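Local structure of HcgB (Methanococcus maripaludis, 5D5P) at residues I3-I7 / D117-L123; S45-F50 / N64-L68. The protein probably transfers a guanylyl group during biosynthesis of the iron-guanylylpyridinol (FeGP) cofactor of [Fe]-hydrogenase. All blocks are in the same frame, centred on the assembly; numbering follows the deposited sequence.

Following the chain from its N terminus, helix 3-15 begins the first half of contact 1, which is completed only when segment 117-123, the hairpin turn and the start of strand 122-128, returns to it after 109 intervening residues. Contact 2 falls wholly within that long loop: segments 45-50 and 64-68 meet across 13 residues, so the two closures nest and do not cross. Both reach the same mixed sheet at its outermost strands within the chain, 64-67 for contact 2 and 122-128 for contact 1. Their centres are 23 Å apart, on opposite sides of the chain's centre. Contact 1 joins the N-terminal helix to the end of a hairpin; contact 2 joins helix 47-57 to the strand following it.

Contact 1: I3-I7 / D117-L123; sequences IENTI and DKKGRIL
Ile3 drives its CD1 methyl into the angle between Arg121 and Asp117, and the packing is tightest here: CD1 is 3.1 Å from Asp117 OD2 and 3.4 Å from Arg121 NE. The methyl lies over one face of the guanidinium, 3.1 Å above its plane and displaced toward the rim. With CG1 set between the backbone N and the carbonyl carbon (chi1 59°) and CD1 extended beyond it, the branch runs out from helix 3-15 to meet Arg121 coming from the opposite direction. Leu123 CD2 borders the same methyl more loosely. The opposite guanidinium face is covered by Lys119 CD, over its centre, so an aliphatic carbon sits on each face.

In its own plane, the guanidinium is fixed by Asp117: Asp117 OD2 accepts from Arg121 NE at 2.8 Å and from Arg121 NH2 at 2.7 Å, both bonds being part of one side-on salt bridge. The other oxygen, OD1, takes the backbone N of Lys119 and that of Arg121 from opposite faces of the carboxylate. The Lys119 bond defines an Asx turn, built into the type I turn from Asp117 to Gly120 that links antiparallel strands 111-117 and 122-128 in a hairpin. Four N-H donors grip the carboxylate, which would help to stabilise its negative charge, and it in turn positions the arginine under Ile3.

Toward solvent the fit slackens. Glu4 CG reaches the guanidinium edge at 3.9 Å from Arg121 NH1, and Glu4 OE2 stops 4.0 Å from Lys119 NZ, beyond a salt bridge, although the opposite charges should still attract weakly. Ile7 CD1 touches Arg121 CD at 3.7 Å, coming neither squarely over the guanidinium nor at its edge. Behind this contact, Ile3 also packs on Ala29 and Thr33 of helix 24-35, while Ile106 of the second subunit rests against Ile3, Arg121 and Leu123.

Contact 2: S45-F50 / N64-L68; sequences SNEKKF and NISML
Asn46 OD1 accepts the backbone N of Lys49 at 2.8 Å (N-H...O 159°), an N-cap bond lying in the carbonyl plane that fixes the first turn of helix 47-57, the turn against which Met67 packs. From this turn Phe50 projects toward the strand, its CG anti to the backbone N (chi1 176°). Met67 CG lies over one ring face, 3.6 Å from the Phe50 ring centroid, which meets the criterion for a CH-pi contact. Met67 SD is farther and oblique, 4.8 Å from that centroid, adding a Met-aromatic contact. The bend at chi3 of Met67 (-59°) brings its CE within 3.1 Å of Glu47 OE2. At the ring edge, near its plane, Ile65 O is 3.6 Å from Phe50 CZ, while Ile65 CG2 meets Phe50 CE1. Replacing Phe50 with an alanine would probably open a gap beside Ile65 and deprive Met67 CG of the ring face it rests on, letting the chain turn more freely. The contact joins helix 47-57 to strand 64-67 in a beta-alpha-beta unit: strand 64-67 pairs with strand 39-43, whose Val42 touches both Phe50 and Ile65, and helix 138-151 packs against Lys48 and Lys49.

Contact 1: I3-I7 / D117-L123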
ATOM      1  N   ILE A   3     -19.107  -2.776   7.936  1.00 42.21           N
ATOM      2  CA  ILE A   3     -17.734  -2.697   8.418  1.00 37.52           C
ATOM      3  C   ILE A   3     -17.588  -2.019   9.783  1.00 36.78           C
ATOM      4  O   ILE A   3     -16.624  -2.315  10.477  1.00 32.42           O
ATOM      5  CB  ILE A   3     -16.775  -2.038   7.383  1.00 43.74           C
ATOM      6  CG1 ILE A   3     -17.188  -0.625   7.013  1.00 44.42           C
ATOM      7  CG2 ILE A   3     -16.669  -2.920   6.122  1.00 41.96           C
ATOM      8  CD1 ILE A   3     -16.143   0.039   6.160  1.00 42.33           C
ATOM      9  N   GLU A   4     -18.471  -1.093  10.157  1.00 39.77           N
ATOM     10  CA  GLU A   4     -18.391  -0.527  11.519  1.00 40.70           C
ATOM     11  C   GLU A   4     -18.361  -1.626  12.561  1.00 39.00           C
ATOM     12  O   GLU A   4     -17.685  -1.529  13.591  1.00 36.77           O
ATOM     13  CB  GLU A   4     -19.567   0.369  11.863  1.00 50.71           C
ATOM     14  CG  GLU A   4     -19.626   1.734  11.247  1.00 56.10           C
ATOM     15  CD  GLU A   4     -21.038   2.292  11.327  1.00 63.12           C
ATOM     16  OE1 GLU A   4     -21.913   1.679  11.987  1.00 64.99           O
ATOM     17  OE2 GLU A   4     -21.269   3.365  10.744  1.00 65.71           O
ATOM     18  N   ASN A   5     -19.214  -2.613  12.324  1.00 37.74           N
ATOM     19  CA  ASN A   5     -19.395  -3.723  13.229  1.00 40.33           C
ATOM     20  C   ASN A   5     -18.189  -4.621  13.257  1.00 39.72           C
ATOM     21  O   ASN A   5     -17.731  -5.018  14.330  1.00 41.19           O
ATOM     22  CB  ASN A   5     -20.627  -4.518  12.836  1.00 53.37           C
ATOM     23  CG  ASN A   5     -21.899  -3.765  13.086  1.00 58.56           C
ATOM     24  OD1 ASN A   5     -21.991  -2.952  14.008  1.00 57.49           O
ATOM     25  ND2 ASN A   5     -22.903  -4.038  12.267  1.00 64.26           N
ATOM     26  N   THR A   6     -17.684  -4.961  12.067  1.00 38.04           N
ATOM     27  CA  THR A   6     -16.527  -5.847  11.983  1.00 38.05           C
ATOM     28  C   THR A   6     -15.331  -5.139  12.583  1.00 36.96           C
ATOM     29  O   THR A   6     -14.523  -5.766  13.262  1.00 38.13           O
ATOM     30  CB  THR A   6     -16.225  -6.315  10.539  1.00 37.41           C
ATOM     31  OG1 THR A   6     -15.880  -5.194   9.718  1.00 38.37           O
ATOM     32  CG2 THR A   6     -17.432  -7.059   9.952  1.00 40.22           C
ATOM     33  N   ILE A   7     -15.234  -3.824  12.369  1.00 34.68           N
ATOM     34  CA  ILE A   7     -14.140  -3.057  12.941  1.00 33.89           C
ATOM     35  C   ILE A   7     -14.224  -3.006  14.464  1.00 35.84           C
ATOM     36  O   ILE A   7     -13.236  -3.264  15.147  1.00 36.54           O
ATOM     37  CB  ILE A   7     -14.096  -1.620  12.371  1.00 31.87           C
ATOM     38  CG1 ILE A   7     -13.703  -1.674  10.898  1.00 33.51           C
ATOM     39  CG2 ILE A   7     -13.152  -0.776  13.171  1.00 32.01           C
ATOM     40  CD1 ILE A   7     -13.848  -0.349  10.176  1.00 30.96           C
ATOM     41  N   ASP A 117     -13.685   3.540   1.466  1.00 21.13           N
ATOM     42  CA  ASP A 117     -15.116   3.748   1.647  1.00 26.02           C
ATOM     43  C   ASP A 117     -15.394   5.230   1.943  1.00 23.42           C
ATOM     44  O   ASP A 117     -14.510   6.080   1.824  1.00 21.57           O
ATOM     45  CB  ASP A 117     -15.685   2.836   2.756  1.00 28.84           C
ATOM     46  CG  ASP A 117     -15.427   3.362   4.168  1.00 34.25           C
ATOM     47  OD1 ASP A 117     -14.594   4.258   4.362  1.00 24.40           O
ATOM     48  OD2 ASP A 117     -16.154   2.939   5.092  1.00 45.21           O
ATOM     49  N   LYS A 118     -16.631   5.524   2.318  1.00 23.20           N
ATOM     50  CA  LYS A 118     -17.075   6.913   2.424  1.00 23.55           C
ATOM     51  C   LYS A 118     -16.373   7.704   3.506  1.00 24.11           C
ATOM     52  O   LYS A 118     -16.426   8.933   3.487  1.00 25.41           O
ATOM     53  CB  LYS A 118     -18.589   6.952   2.656  1.00 28.62           C
ATOM     54  CG  LYS A 118     -19.004   6.196   3.894  1.00 37.61           C
ATOM     55  CD  LYS A 118     -20.517   6.237   4.102  1.00 43.89           C
ATOM     56  CE  LYS A 118     -20.926   5.294   5.227  1.00 47.23           C
ATOM     57  NZ  LYS A 118     -20.191   5.606   6.483  1.00 46.85           N
ATOM     58  N   LYS A 119     -15.733   7.006   4.446  1.00 21.85           N
ATOM     59  CA  LYS A 119     -14.948   7.653   5.521  1.00 19.80           C
ATOM     60  C   LYS A 119     -13.457   7.673   5.265  1.00 21.80           C
ATOM     61  O   LYS A 119     -12.694   8.149   6.090  1.00 24.02           O
ATOM     62  CB  LYS A 119     -15.156   6.927   6.865  1.00 23.63           C
ATOM     63  CG  LYS A 119     -16.560   7.015   7.419  1.00 30.32           C
ATOM     64  CD  LYS A 119     -16.653   6.386   8.797  1.00 34.66           C
ATOM     65  CE  LYS A 119     -17.973   6.725   9.459  1.00 39.22           C
ATOM     66  NZ  LYS A 119     -18.179   5.933  10.677  1.00 46.11           N
ATOM     67  N   GLY A 120     -13.042   7.108   4.146  1.00 20.16           N
ATOM     68  CA  GLY A 120     -11.618   7.023   3.844  1.00 20.89           C
ATOM     69  C   GLY A 120     -10.948   5.754   4.365  1.00 24.80           C
ATOM     70  O   GLY A 120      -9.722   5.576   4.221  1.00 21.78           O
ATOM     71  N   ARG A 121     -11.744   4.837   4.908  1.00 21.65           N
ATOM     72  CA  ARG A 121     -11.182   3.553   5.344  1.00 20.93           C
ATOM     73  C   ARG A 121     -10.747   2.713   4.164  1.00 23.04           C
ATOM     74  O   ARG A 121     -11.430   2.655   3.153  1.00 23.55           O
ATOM     75  CB  ARG A 121     -12.202   2.781   6.183  1.00 20.78           C
ATOM     76  CG  ARG A 121     -12.550   3.520   7.437  1.00 22.35           C
ATOM     77  CD  ARG A 121     -13.622   2.807   8.267  1.00 25.02           C
ATOM     78  NE  ARG A 121     -14.924   2.906   7.621  1.00 25.13           N
ATOM     79  CZ  ARG A 121     -16.096   2.855   8.256  1.00 27.12           C
ATOM     80  NH1 ARG A 121     -16.161   2.637   9.586  1.00 27.06           N
ATOM     81  NH2 ARG A 121     -17.220   3.003   7.554  1.00 28.17           N
ATOM     82  N   ILE A 122      -9.609   2.038   4.316  1.00 20.78           N
ATOM     83  CA  ILE A 122      -9.044   1.300   3.192  1.00 20.22           C
ATOM     84  C   ILE A 122      -9.544  -0.140   3.174  1.00 19.00           C
ATOM     85  O   ILE A 122      -9.351  -0.873   4.137  1.00 18.68           O
ATOM     86  CB  ILE A 122      -7.506   1.312   3.268  1.00 20.28           C
ATOM     87  CG1 ILE A 122      -7.007   2.739   3.047  1.00 24.09           C
ATOM     88  CG2 ILE A 122      -6.896   0.373   2.213  1.00 19.81           C
ATOM     89  CD1 ILE A 122      -5.564   2.911   3.501  1.00 25.45           C
ATOM     90  N   LEU A 123     -10.174  -0.541   2.066  1.00 19.11           N
ATOM     91  CA  LEU A 123     -10.806  -1.854   1.979  1.00 18.10           C
ATOM     92  C   LEU A 123      -9.896  -2.894   1.324  1.00 17.02           C
ATOM     93  O   LEU A 123      -9.857  -4.040   1.722  1.00 20.04           O
ATOM     94  CB  LEU A 123     -12.126  -1.753   1.201  1.00 19.28           C
ATOM     95  CG  LEU A 123     -13.089  -0.681   1.694  1.00 20.87           C
ATOM     96  CD1 LEU A 123     -14.355  -0.749   0.870  1.00 23.30           C
ATOM     97  CD2 LEU A 123     -13.442  -0.952   3.162  1.00 24.78           C
TER

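Contact 2: S45-F50 / N64-L68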
ATOM      1  N   SER A  45      -8.395  12.362 -13.401  1.00 27.39           N
ATOM      2  CA  SER A  45      -8.993  13.159 -14.447  1.00 31.64           C
ATOM      3  C   SER A  45      -8.628  12.644 -15.839  1.00 27.51           C
ATOM      4  O   SER A  45      -8.955  13.273 -16.845  1.00 27.27           O
ATOM      5  CB  SER A  45      -8.570  14.610 -14.272  1.00 39.21           C
ATOM      6  OG  SER A  45      -7.160  14.679 -14.197  1.00 43.51           O
ATOM      7  N   ASN A  46      -7.962  11.495 -15.882  1.00 23.91           N
ATOM      8  CA  ASN A  46      -7.614  10.836 -17.134  1.00 25.34           C
ATOM      9  C   ASN A  46      -8.758   9.949 -17.634  1.00 25.28           C
ATOM     10  O   ASN A  46      -9.129   8.984 -16.950  1.00 28.73           O
ATOM     11  CB  ASN A  46      -6.334   9.998 -16.961  1.00 25.82           C
ATOM     12  CG  ASN A  46      -5.878   9.373 -18.249  1.00 29.84           C
ATOM     13  OD1 ASN A  46      -6.203   8.226 -18.569  1.00 34.72           O
ATOM     14  ND2 ASN A  46      -5.152  10.157 -19.041  1.00 32.95           N
ATOM     15  N   GLU A  47      -9.302  10.271 -18.804  1.00 29.17           N
ATOM     16  CA  GLU A  47     -10.515   9.626 -19.269  1.00 31.95           C
ATOM     17  C   GLU A  47     -10.225   8.164 -19.597  1.00 32.21           C
ATOM     18  O   GLU A  47     -11.056   7.297 -19.377  1.00 30.81           O
ATOM     19  CB  GLU A  47     -11.078  10.365 -20.485  1.00 39.13           C
ATOM     20  CG  GLU A  47     -11.369  11.834 -20.189  1.00 49.13           C
ATOM     21  CD  GLU A  47     -12.833  12.112 -19.879  1.00 61.27           C
ATOM     22  OE1 GLU A  47     -13.673  11.206 -20.103  1.00 66.70           O
ATOM     23  OE2 GLU A  47     -13.143  13.248 -19.430  1.00 65.31           O
ATOM     24  N   LYS A  48      -9.019   7.887 -20.072  1.00 34.52           N
ATOM     25  CA  LYS A  48      -8.641   6.522 -20.418  1.00 35.29           C
ATOM     26  C   LYS A  48      -8.563   5.623 -19.176  1.00 30.72           C
ATOM     27  O   LYS A  48      -9.089   4.502 -19.195  1.00 34.08           O
ATOM     28  CB  LYS A  48      -7.326   6.556 -21.194  1.00 40.66           C
ATOM     29  CG  LYS A  48      -6.789   5.234 -21.581  1.00 50.93           C
ATOM     30  CD  LYS A  48      -5.494   5.379 -22.405  1.00 58.70           C
ATOM     31  CE  LYS A  48      -4.294   5.721 -21.544  1.00 59.55           C
ATOM     32  NZ  LYS A  48      -3.036   5.792 -22.347  1.00 63.22           N
ATOM     33  N   LYS A  49      -7.938   6.100 -18.092  1.00 25.72           N
ATOM     34  CA  LYS A  49      -7.927   5.335 -16.838  1.00 23.78           C
ATOM     35  C   LYS A  49      -9.339   5.222 -16.277  1.00 24.33           C
ATOM     36  O   LYS A  49      -9.728   4.152 -15.774  1.00 27.05           O
ATOM     37  CB  LYS A  49      -7.010   5.986 -15.801  1.00 24.43           C
ATOM     38  CG  LYS A  49      -5.539   5.971 -16.238  1.00 36.00           C
ATOM     39  CD  LYS A  49      -4.592   6.437 -15.123  1.00 40.14           C
ATOM     40  CE  LYS A  49      -3.217   6.742 -15.716  1.00 48.22           C
ATOM     41  NZ  LYS A  49      -2.681   8.076 -15.333  1.00 50.47           N
ATOM     42  N   PHE A  50     -10.113   6.309 -16.351  1.00 24.95           N
ATOM     43  CA  PHE A  50     -11.488   6.267 -15.845  1.00 23.63           C
ATOM     44  C   PHE A  50     -12.300   5.179 -16.532  1.00 25.59           C
ATOM     45  O   PHE A  50     -13.061   4.439 -15.888  1.00 29.28           O
ATOM     46  CB  PHE A  50     -12.193   7.607 -16.038  1.00 24.48           C
ATOM     47  CG  PHE A  50     -13.628   7.592 -15.616  1.00 29.14           C
ATOM     48  CD1 PHE A  50     -13.974   7.446 -14.284  1.00 28.45           C
ATOM     49  CD2 PHE A  50     -14.638   7.690 -16.556  1.00 32.60           C
ATOM     50  CE1 PHE A  50     -15.289   7.426 -13.897  1.00 30.12           C
ATOM     51  CE2 PHE A  50     -15.962   7.660 -16.163  1.00 34.23           C
ATOM     52  CZ  PHE A  50     -16.279   7.529 -14.826  1.00 31.88           C
ATOM     53  N   ASN A  64     -23.862   5.024  -9.856  1.00 41.16           N
ATOM     54  CA  ASN A  64     -23.402   6.134 -10.676  1.00 40.26           C
ATOM     55  C   ASN A  64     -21.905   6.192 -10.491  1.00 36.71           C
ATOM     56  O   ASN A  64     -21.457   6.347  -9.359  1.00 35.29           O
ATOM     57  CB  ASN A  64     -24.049   7.454 -10.238  1.00 43.78           C
ATOM     58  CG  ASN A  64     -25.555   7.378 -10.181  1.00 58.35           C
ATOM     59  OD1 ASN A  64     -26.197   6.756 -11.032  1.00 65.91           O
ATOM     60  ND2 ASN A  64     -26.136   8.001  -9.157  1.00 62.64           N
ATOM     61  N   ILE A  65     -21.116   6.127 -11.562  1.00 32.55           N
ATOM     62  CA  ILE A  65     -19.650   6.163 -11.406  1.00 25.94           C
ATOM     63  C   ILE A  65     -19.151   7.437 -12.031  1.00 26.13           C
ATOM     64  O   ILE A  65     -19.475   7.720 -13.170  1.00 28.08           O
ATOM     65  CB  ILE A  65     -18.936   4.952 -12.067  1.00 30.86           C
ATOM     66  CG1 ILE A  65     -19.530   3.637 -11.553  1.00 32.74           C
ATOM     67  CG2 ILE A  65     -17.461   4.999 -11.785  1.00 26.31           C
ATOM     68  CD1 ILE A  65     -18.984   2.409 -12.266  1.00 36.79           C
ATOM     69  N   SER A  66     -18.350   8.210 -11.300  1.00 26.40           N
ATOM     70  CA  SER A  66     -17.985   9.554 -11.767  1.00 29.47           C
ATOM     71  C   SER A  66     -16.496   9.796 -11.630  1.00 26.36           C
ATOM     72  O   SER A  66     -15.880   9.232 -10.738  1.00 29.36           O
ATOM     73  CB  SER A  66     -18.732  10.606 -10.945  1.00 31.58           C
ATOM     74  OG  SER A  66     -20.127  10.414 -11.042  1.00 43.18           O
ATOM     75  N   MET A  67     -15.923  10.651 -12.487  1.00 28.20           N
ATOM     76  CA  MET A  67     -14.539  11.095 -12.238  1.00 28.00           C
ATOM     77  C   MET A  67     -14.579  12.185 -11.194  1.00 29.36           C
ATOM     78  O   MET A  67     -15.503  12.968 -11.147  1.00 33.81           O
ATOM     79  CB  MET A  67     -13.840  11.662 -13.484  1.00 36.00           C
ATOM     80  CG  MET A  67     -13.259  10.673 -14.454  1.00 42.32           C
ATOM     81  SD  MET A  67     -12.267  11.486 -15.746  1.00 45.24           S
ATOM     82  CE  MET A  67     -13.521  12.542 -16.459  1.00 54.67           C
ATOM     83  N   LEU A  68     -13.493  12.332 -10.468  1.00 28.21           N
ATOM     84  CA  LEU A  68     -13.348  13.431  -9.531  1.00 32.06           C
ATOM     85  C   LEU A  68     -13.056  14.700 -10.311  1.00 33.18           C
ATOM     86  O   LEU A  68     -12.146  14.712 -11.137  1.00 33.23           O
ATOM     87  CB  LEU A  68     -12.225  13.140  -8.547  1.00 29.80           C
ATOM     88  CG  LEU A  68     -11.901  14.183  -7.471  1.00 30.52           C
ATOM     89  CD1 LEU A  68     -13.066  14.325  -6.513  1.00 35.59           C
ATOM     90  CD2 LEU A  68     -10.670  13.762  -6.744  1.00 25.85           C
TER